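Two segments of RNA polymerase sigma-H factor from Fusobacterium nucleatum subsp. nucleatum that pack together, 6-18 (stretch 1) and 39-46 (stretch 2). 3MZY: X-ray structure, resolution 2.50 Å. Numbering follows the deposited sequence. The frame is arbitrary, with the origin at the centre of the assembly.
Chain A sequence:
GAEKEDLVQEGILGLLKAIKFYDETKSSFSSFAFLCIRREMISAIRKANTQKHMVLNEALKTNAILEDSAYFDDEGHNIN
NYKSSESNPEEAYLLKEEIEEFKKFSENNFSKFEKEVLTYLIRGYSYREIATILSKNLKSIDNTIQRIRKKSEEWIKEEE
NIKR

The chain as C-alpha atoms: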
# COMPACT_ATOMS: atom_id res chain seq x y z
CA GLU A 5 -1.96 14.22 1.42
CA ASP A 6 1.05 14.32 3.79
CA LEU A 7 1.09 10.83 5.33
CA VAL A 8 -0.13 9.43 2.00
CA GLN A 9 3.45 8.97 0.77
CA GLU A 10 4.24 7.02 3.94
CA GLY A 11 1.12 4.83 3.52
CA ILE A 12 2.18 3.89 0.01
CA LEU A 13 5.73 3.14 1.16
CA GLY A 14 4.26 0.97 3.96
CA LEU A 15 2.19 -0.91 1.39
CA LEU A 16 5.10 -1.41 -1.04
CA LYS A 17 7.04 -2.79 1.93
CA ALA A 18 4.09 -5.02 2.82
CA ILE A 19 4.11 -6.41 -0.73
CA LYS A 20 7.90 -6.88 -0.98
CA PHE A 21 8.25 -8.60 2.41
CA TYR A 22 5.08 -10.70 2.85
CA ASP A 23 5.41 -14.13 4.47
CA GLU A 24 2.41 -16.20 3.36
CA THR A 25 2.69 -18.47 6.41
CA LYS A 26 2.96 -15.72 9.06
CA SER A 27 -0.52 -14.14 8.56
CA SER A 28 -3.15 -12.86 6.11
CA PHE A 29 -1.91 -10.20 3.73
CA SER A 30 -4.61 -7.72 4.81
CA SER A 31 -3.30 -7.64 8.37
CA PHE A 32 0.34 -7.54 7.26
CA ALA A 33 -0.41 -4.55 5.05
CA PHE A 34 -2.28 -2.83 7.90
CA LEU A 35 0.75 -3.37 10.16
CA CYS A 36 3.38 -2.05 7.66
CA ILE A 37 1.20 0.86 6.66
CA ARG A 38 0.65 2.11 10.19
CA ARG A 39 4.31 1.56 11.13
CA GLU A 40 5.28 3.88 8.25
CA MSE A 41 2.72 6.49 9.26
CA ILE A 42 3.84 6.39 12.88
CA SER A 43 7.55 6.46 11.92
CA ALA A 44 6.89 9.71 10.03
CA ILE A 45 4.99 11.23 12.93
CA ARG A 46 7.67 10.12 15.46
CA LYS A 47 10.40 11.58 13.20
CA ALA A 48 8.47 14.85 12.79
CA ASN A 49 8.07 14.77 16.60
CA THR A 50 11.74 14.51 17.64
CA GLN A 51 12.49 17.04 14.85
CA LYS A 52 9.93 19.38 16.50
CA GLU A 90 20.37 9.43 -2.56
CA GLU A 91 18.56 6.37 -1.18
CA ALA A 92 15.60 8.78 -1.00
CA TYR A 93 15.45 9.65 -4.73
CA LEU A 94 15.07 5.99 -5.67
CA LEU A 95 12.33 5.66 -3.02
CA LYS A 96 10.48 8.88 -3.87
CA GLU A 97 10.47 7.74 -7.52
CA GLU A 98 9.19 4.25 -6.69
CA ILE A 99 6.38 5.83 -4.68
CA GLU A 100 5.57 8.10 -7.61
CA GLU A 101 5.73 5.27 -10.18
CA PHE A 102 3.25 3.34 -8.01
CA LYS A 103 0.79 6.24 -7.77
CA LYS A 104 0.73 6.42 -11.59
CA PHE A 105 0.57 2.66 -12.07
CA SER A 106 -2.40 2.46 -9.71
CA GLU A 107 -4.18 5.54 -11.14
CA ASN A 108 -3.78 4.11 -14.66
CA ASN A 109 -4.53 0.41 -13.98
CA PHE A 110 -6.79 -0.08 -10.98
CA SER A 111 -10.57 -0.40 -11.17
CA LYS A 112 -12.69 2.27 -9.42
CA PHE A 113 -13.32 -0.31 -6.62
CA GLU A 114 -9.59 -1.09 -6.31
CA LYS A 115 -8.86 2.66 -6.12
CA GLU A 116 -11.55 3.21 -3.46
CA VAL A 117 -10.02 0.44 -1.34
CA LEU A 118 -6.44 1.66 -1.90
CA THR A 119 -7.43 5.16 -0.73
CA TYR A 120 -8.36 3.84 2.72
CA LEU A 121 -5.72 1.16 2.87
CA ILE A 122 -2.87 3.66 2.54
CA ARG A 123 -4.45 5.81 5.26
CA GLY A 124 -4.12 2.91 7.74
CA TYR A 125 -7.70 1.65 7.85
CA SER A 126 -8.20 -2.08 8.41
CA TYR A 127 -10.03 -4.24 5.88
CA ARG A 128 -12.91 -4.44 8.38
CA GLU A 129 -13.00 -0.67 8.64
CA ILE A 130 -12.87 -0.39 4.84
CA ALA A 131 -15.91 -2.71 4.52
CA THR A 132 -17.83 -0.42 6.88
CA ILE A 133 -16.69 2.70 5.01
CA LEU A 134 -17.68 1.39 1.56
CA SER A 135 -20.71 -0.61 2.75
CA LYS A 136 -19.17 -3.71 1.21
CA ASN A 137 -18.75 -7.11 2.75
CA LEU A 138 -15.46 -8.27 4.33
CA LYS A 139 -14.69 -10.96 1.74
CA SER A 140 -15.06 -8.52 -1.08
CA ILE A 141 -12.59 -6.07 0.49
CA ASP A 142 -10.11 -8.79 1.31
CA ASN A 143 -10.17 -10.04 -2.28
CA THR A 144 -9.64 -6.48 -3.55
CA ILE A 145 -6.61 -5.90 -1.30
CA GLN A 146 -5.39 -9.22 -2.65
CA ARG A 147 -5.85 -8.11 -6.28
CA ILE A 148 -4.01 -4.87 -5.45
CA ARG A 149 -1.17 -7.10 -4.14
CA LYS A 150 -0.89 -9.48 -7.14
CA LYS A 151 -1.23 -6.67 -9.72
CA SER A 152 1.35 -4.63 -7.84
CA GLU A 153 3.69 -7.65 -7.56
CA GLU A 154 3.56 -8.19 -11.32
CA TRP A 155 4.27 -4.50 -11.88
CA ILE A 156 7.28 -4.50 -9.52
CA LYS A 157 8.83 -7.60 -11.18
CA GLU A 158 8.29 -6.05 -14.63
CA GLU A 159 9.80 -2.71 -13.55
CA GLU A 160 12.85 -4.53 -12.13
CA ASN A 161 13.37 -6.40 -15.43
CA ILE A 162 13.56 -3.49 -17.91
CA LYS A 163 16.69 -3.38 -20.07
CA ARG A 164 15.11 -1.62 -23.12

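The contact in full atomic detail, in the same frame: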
# COMPACT_ATOMS: atom_id res chain seq x y z
N ASP A 6 -0.29 14.37 3.18
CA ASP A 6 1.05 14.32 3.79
C ASP A 6 1.52 12.89 4.05
O ASP A 6 2.50 12.42 3.44
CB ASP A 6 1.08 15.11 5.10
CG ASP A 6 -0.26 15.75 5.43
OD1 ASP A 6 -1.24 14.98 5.56
OD2 ASP A 6 -0.33 17.00 5.55
N LEU A 7 0.80 12.21 4.94
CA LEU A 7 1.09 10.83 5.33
C LEU A 7 0.83 9.83 4.22
O LEU A 7 1.18 8.65 4.35
CB LEU A 7 0.26 10.45 6.56
CG LEU A 7 0.64 11.06 7.91
CD1 LEU A 7 -0.53 11.02 8.88
CD2 LEU A 7 1.85 10.35 8.51
N VAL A 8 0.21 10.29 3.13
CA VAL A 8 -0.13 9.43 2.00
C VAL A 8 1.11 8.77 1.39
O VAL A 8 1.10 7.59 1.09
CB VAL A 8 -0.96 10.20 0.93
CG1 VAL A 8 -1.04 9.42 -0.38
CG2 VAL A 8 -2.35 10.48 1.45
N GLN A 9 2.19 9.54 1.23
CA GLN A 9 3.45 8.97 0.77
C GLN A 9 3.89 7.81 1.66
O GLN A 9 4.26 6.74 1.17
CB GLN A 9 4.52 10.04 0.68
CG GLN A 9 4.95 10.37 -0.75
CD GLN A 9 3.94 11.21 -1.52
OE1 GLN A 9 2.78 10.81 -1.71
NE2 GLN A 9 4.38 12.37 -1.99
N GLU A 10 3.80 8.02 2.96
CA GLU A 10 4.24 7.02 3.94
C GLU A 10 3.41 5.74 3.86
O GLU A 10 3.97 4.65 3.86
CB GLU A 10 4.23 7.64 5.34
CG GLU A 10 5.49 8.50 5.63
CD GLU A 10 5.45 9.92 5.02
OE1 GLU A 10 4.36 10.39 4.59
OE2 GLU A 10 6.51 10.57 4.99
N GLY A 11 2.09 5.91 3.77
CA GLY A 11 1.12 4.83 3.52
C GLY A 11 1.51 3.93 2.36
O GLY A 11 1.64 2.71 2.52
N ILE A 12 1.73 4.56 1.21
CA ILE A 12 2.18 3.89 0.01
C ILE A 12 3.48 3.14 0.25
O ILE A 12 3.59 1.98 -0.16
CB ILE A 12 2.38 4.89 -1.15
CG1 ILE A 12 1.07 5.65 -1.42
CG2 ILE A 12 2.88 4.17 -2.39
CD1 ILE A 12 1.12 6.62 -2.59
N LEU A 13 4.45 3.79 0.88
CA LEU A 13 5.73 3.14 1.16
C LEU A 13 5.45 1.88 1.99
O LEU A 13 5.91 0.78 1.62
CB LEU A 13 6.66 4.08 1.94
CG LEU A 13 8.19 4.01 1.82
CD1 LEU A 13 8.81 4.27 3.19
CD2 LEU A 13 8.73 2.70 1.21
N GLY A 14 4.70 2.06 3.08
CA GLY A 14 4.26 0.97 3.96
C GLY A 14 3.69 -0.19 3.17
O GLY A 14 4.06 -1.34 3.41
N LEU A 15 2.84 0.11 2.19
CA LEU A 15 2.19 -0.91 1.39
C LEU A 15 3.19 -1.64 0.48
O LEU A 15 3.15 -2.87 0.39
CB LEU A 15 1.06 -0.30 0.54
CG LEU A 15 0.39 -1.19 -0.53
CD1 LEU A 15 -0.42 -2.32 0.09
CD2 LEU A 15 -0.49 -0.39 -1.47
N LEU A 16 4.05 -0.87 -0.20
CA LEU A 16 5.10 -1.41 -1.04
C LEU A 16 6.04 -2.33 -0.26
O LEU A 16 6.54 -3.32 -0.80
CB LEU A 16 5.90 -0.25 -1.64
CG LEU A 16 5.76 0.13 -3.12
CD1 LEU A 16 4.41 -0.25 -3.71
CD2 LEU A 16 6.03 1.61 -3.29
N LYS A 17 6.27 -1.97 1.00
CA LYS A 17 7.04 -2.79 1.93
C LYS A 17 6.26 -4.06 2.25
O LYS A 17 6.82 -5.16 2.19
CB LYS A 17 7.32 -2.03 3.23
CG LYS A 17 8.58 -1.17 3.18
CD LYS A 17 8.98 -0.71 4.58
CE LYS A 17 9.99 0.41 4.51
NZ LYS A 17 10.51 0.73 5.86
N ALA A 18 4.98 -3.90 2.57
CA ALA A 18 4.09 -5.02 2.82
C ALA A 18 4.21 -6.06 1.70
O ALA A 18 4.42 -7.24 1.96
CB ALA A 18 2.65 -4.54 2.94
N ARG A 39 2.94 1.37 10.64
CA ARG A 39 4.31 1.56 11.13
C ARG A 39 4.94 2.74 10.38
O ARG A 39 5.51 3.63 11.01
CB ARG A 39 5.19 0.29 11.05
N GLU A 40 4.78 2.76 9.06
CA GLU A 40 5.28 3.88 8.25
C GLU A 40 4.66 5.22 8.61
O GLU A 40 5.35 6.22 8.65
CB GLU A 40 5.10 3.63 6.75
CG GLU A 40 6.07 2.68 6.14
CD GLU A 40 7.52 2.98 6.45
OE1 GLU A 40 8.25 2.03 6.78
OE2 GLU A 40 7.94 4.16 6.36
N MSE A 41 3.36 5.24 8.84
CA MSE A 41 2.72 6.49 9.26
C MSE A 41 3.25 6.98 10.59
O MSE A 41 3.55 8.17 10.74
CB MSE A 41 1.21 6.30 9.37
CG MSE A 41 0.49 6.16 8.04
SE MSE A 41 -1.26 5.34 8.29
CE MSE A 41 -2.11 6.59 9.57
N ILE A 42 3.35 6.07 11.54
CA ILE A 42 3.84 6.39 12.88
C ILE A 42 5.32 6.81 12.92
O ILE A 42 5.67 7.80 13.58
CB ILE A 42 3.54 5.25 13.85
CG1 ILE A 42 2.05 5.28 14.18
CG2 ILE A 42 4.34 5.41 15.12
CD1 ILE A 42 1.45 3.97 14.28
N SER A 43 6.17 6.05 12.21
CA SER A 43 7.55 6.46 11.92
C SER A 43 7.66 7.93 11.50
O SER A 43 8.54 8.65 11.97
CB SER A 43 8.14 5.60 10.80
OG SER A 43 9.06 4.65 11.29
N ALA A 44 6.79 8.37 10.60
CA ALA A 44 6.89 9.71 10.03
C ALA A 44 6.35 10.75 10.99
O ALA A 44 6.75 11.93 10.94
CB ALA A 44 6.18 9.79 8.70
N ILE A 45 5.44 10.34 11.87
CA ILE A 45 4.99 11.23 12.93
C ILE A 45 6.04 11.31 14.05
O ILE A 45 6.33 12.39 14.54
CB ILE A 45 3.57 10.87 13.46
CG1 ILE A 45 2.58 10.79 12.29
CG2 ILE A 45 3.10 11.91 14.49
CD1 ILE A 45 1.27 10.07 12.61
N ARG A 46 6.61 10.16 14.45
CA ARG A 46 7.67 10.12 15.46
C ARG A 46 8.85 10.97 15.01
O ARG A 46 9.31 11.81 15.76
CB ARG A 46 8.11 8.68 15.81
CG ARG A 46 9.51 8.57 16.42
CD ARG A 46 9.91 7.15 16.83
NE ARG A 46 9.81 6.96 18.28
CZ ARG A 46 10.55 6.13 19.01
NH1 ARG A 46 11.49 5.38 18.44
NH2 ARG A 46 10.37 6.05 20.33

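The apolar part of this contact gathers around the side chain of Leu-7, with its CD2 making the closest approaches. Leu-7, whose CA-to-CB bond points toward the second stretch, sends CD2 against three residues of the opposing helix: CD2 lies 4.2 Å from CB of Met-41 (a selenomethionine in this model), 4.4 Å from CB of Ala-44 and 3.9 Å from CG1 of Ile-45. CD2 of Leu-7 also rests 3.6 Å from the backbone O of Met-41, so the leucine packs on the helix surface itself as well as on its side chains. Ile-45 leaves its backbone sideways, yet the end of its side chain comes nearer and touches the leucine.

One turn along, the chemistry becomes mixed. At Ala-44 the side chain of Glu-10 comes close: CG of Glu-10 is 3.4 Å from CB of Ala-44. The closest approach is through a methylene carbon, but the carboxylate also lies over the alanine, with OE2 of Glu-10 3.8 Å from CB of Ala-44.

The backbones make this closeness possible. Helix 8-18 and helix 39-46 run in broadly opposed directions, at 137° between their N-to-C vectors, and their axes approach to 8.0 Å. Each is held by its own i to i+4 hydrogen bonds, such as Gly-14 N to Glu-10 O at 2.8 Å and Ser-43 N to Arg-39 O at 2.8 Å; no backbone hydrogen bond joins the two. The register centres on Gly-14 and Glu-40, whose CA atoms are 5.3 Å apart. Gly-14 CA sits 3.3 Å from CG of Glu-40, and a CB modelled on the glycine would point toward the other helix and stand just 3.3 Å from that same CG, a tight fit. The rule to read is simple: where the helices press closest, the absence of a side chain makes room for the partner's.

Glu-40 exploits that room. Its side chain is a knob in a hole formed by Glu-10, Leu-13, Gly-14 and Lys-17, and it has the largest covered area of any residue in the contact. CB of Glu-40 lies 3.3 Å from the backbone O of Glu-10, while OE2 of Glu-40 lies 3.3 Å from CD1 of Leu-13, a contact of carboxylate with methyl rather than a polar bond.

At the polar edge, the extended chain of Lys-17, with chi2 to chi4 all t, brings its ammonium to the carboxylate. Lys-17 NZ donates a hydrogen bond to Glu-40 OE1 at 2.8 Å, part of a salt bridge. This is the only hydrogen bond between the stretches, and it pairs the charge of the inserted glutamate with an exposed lysine.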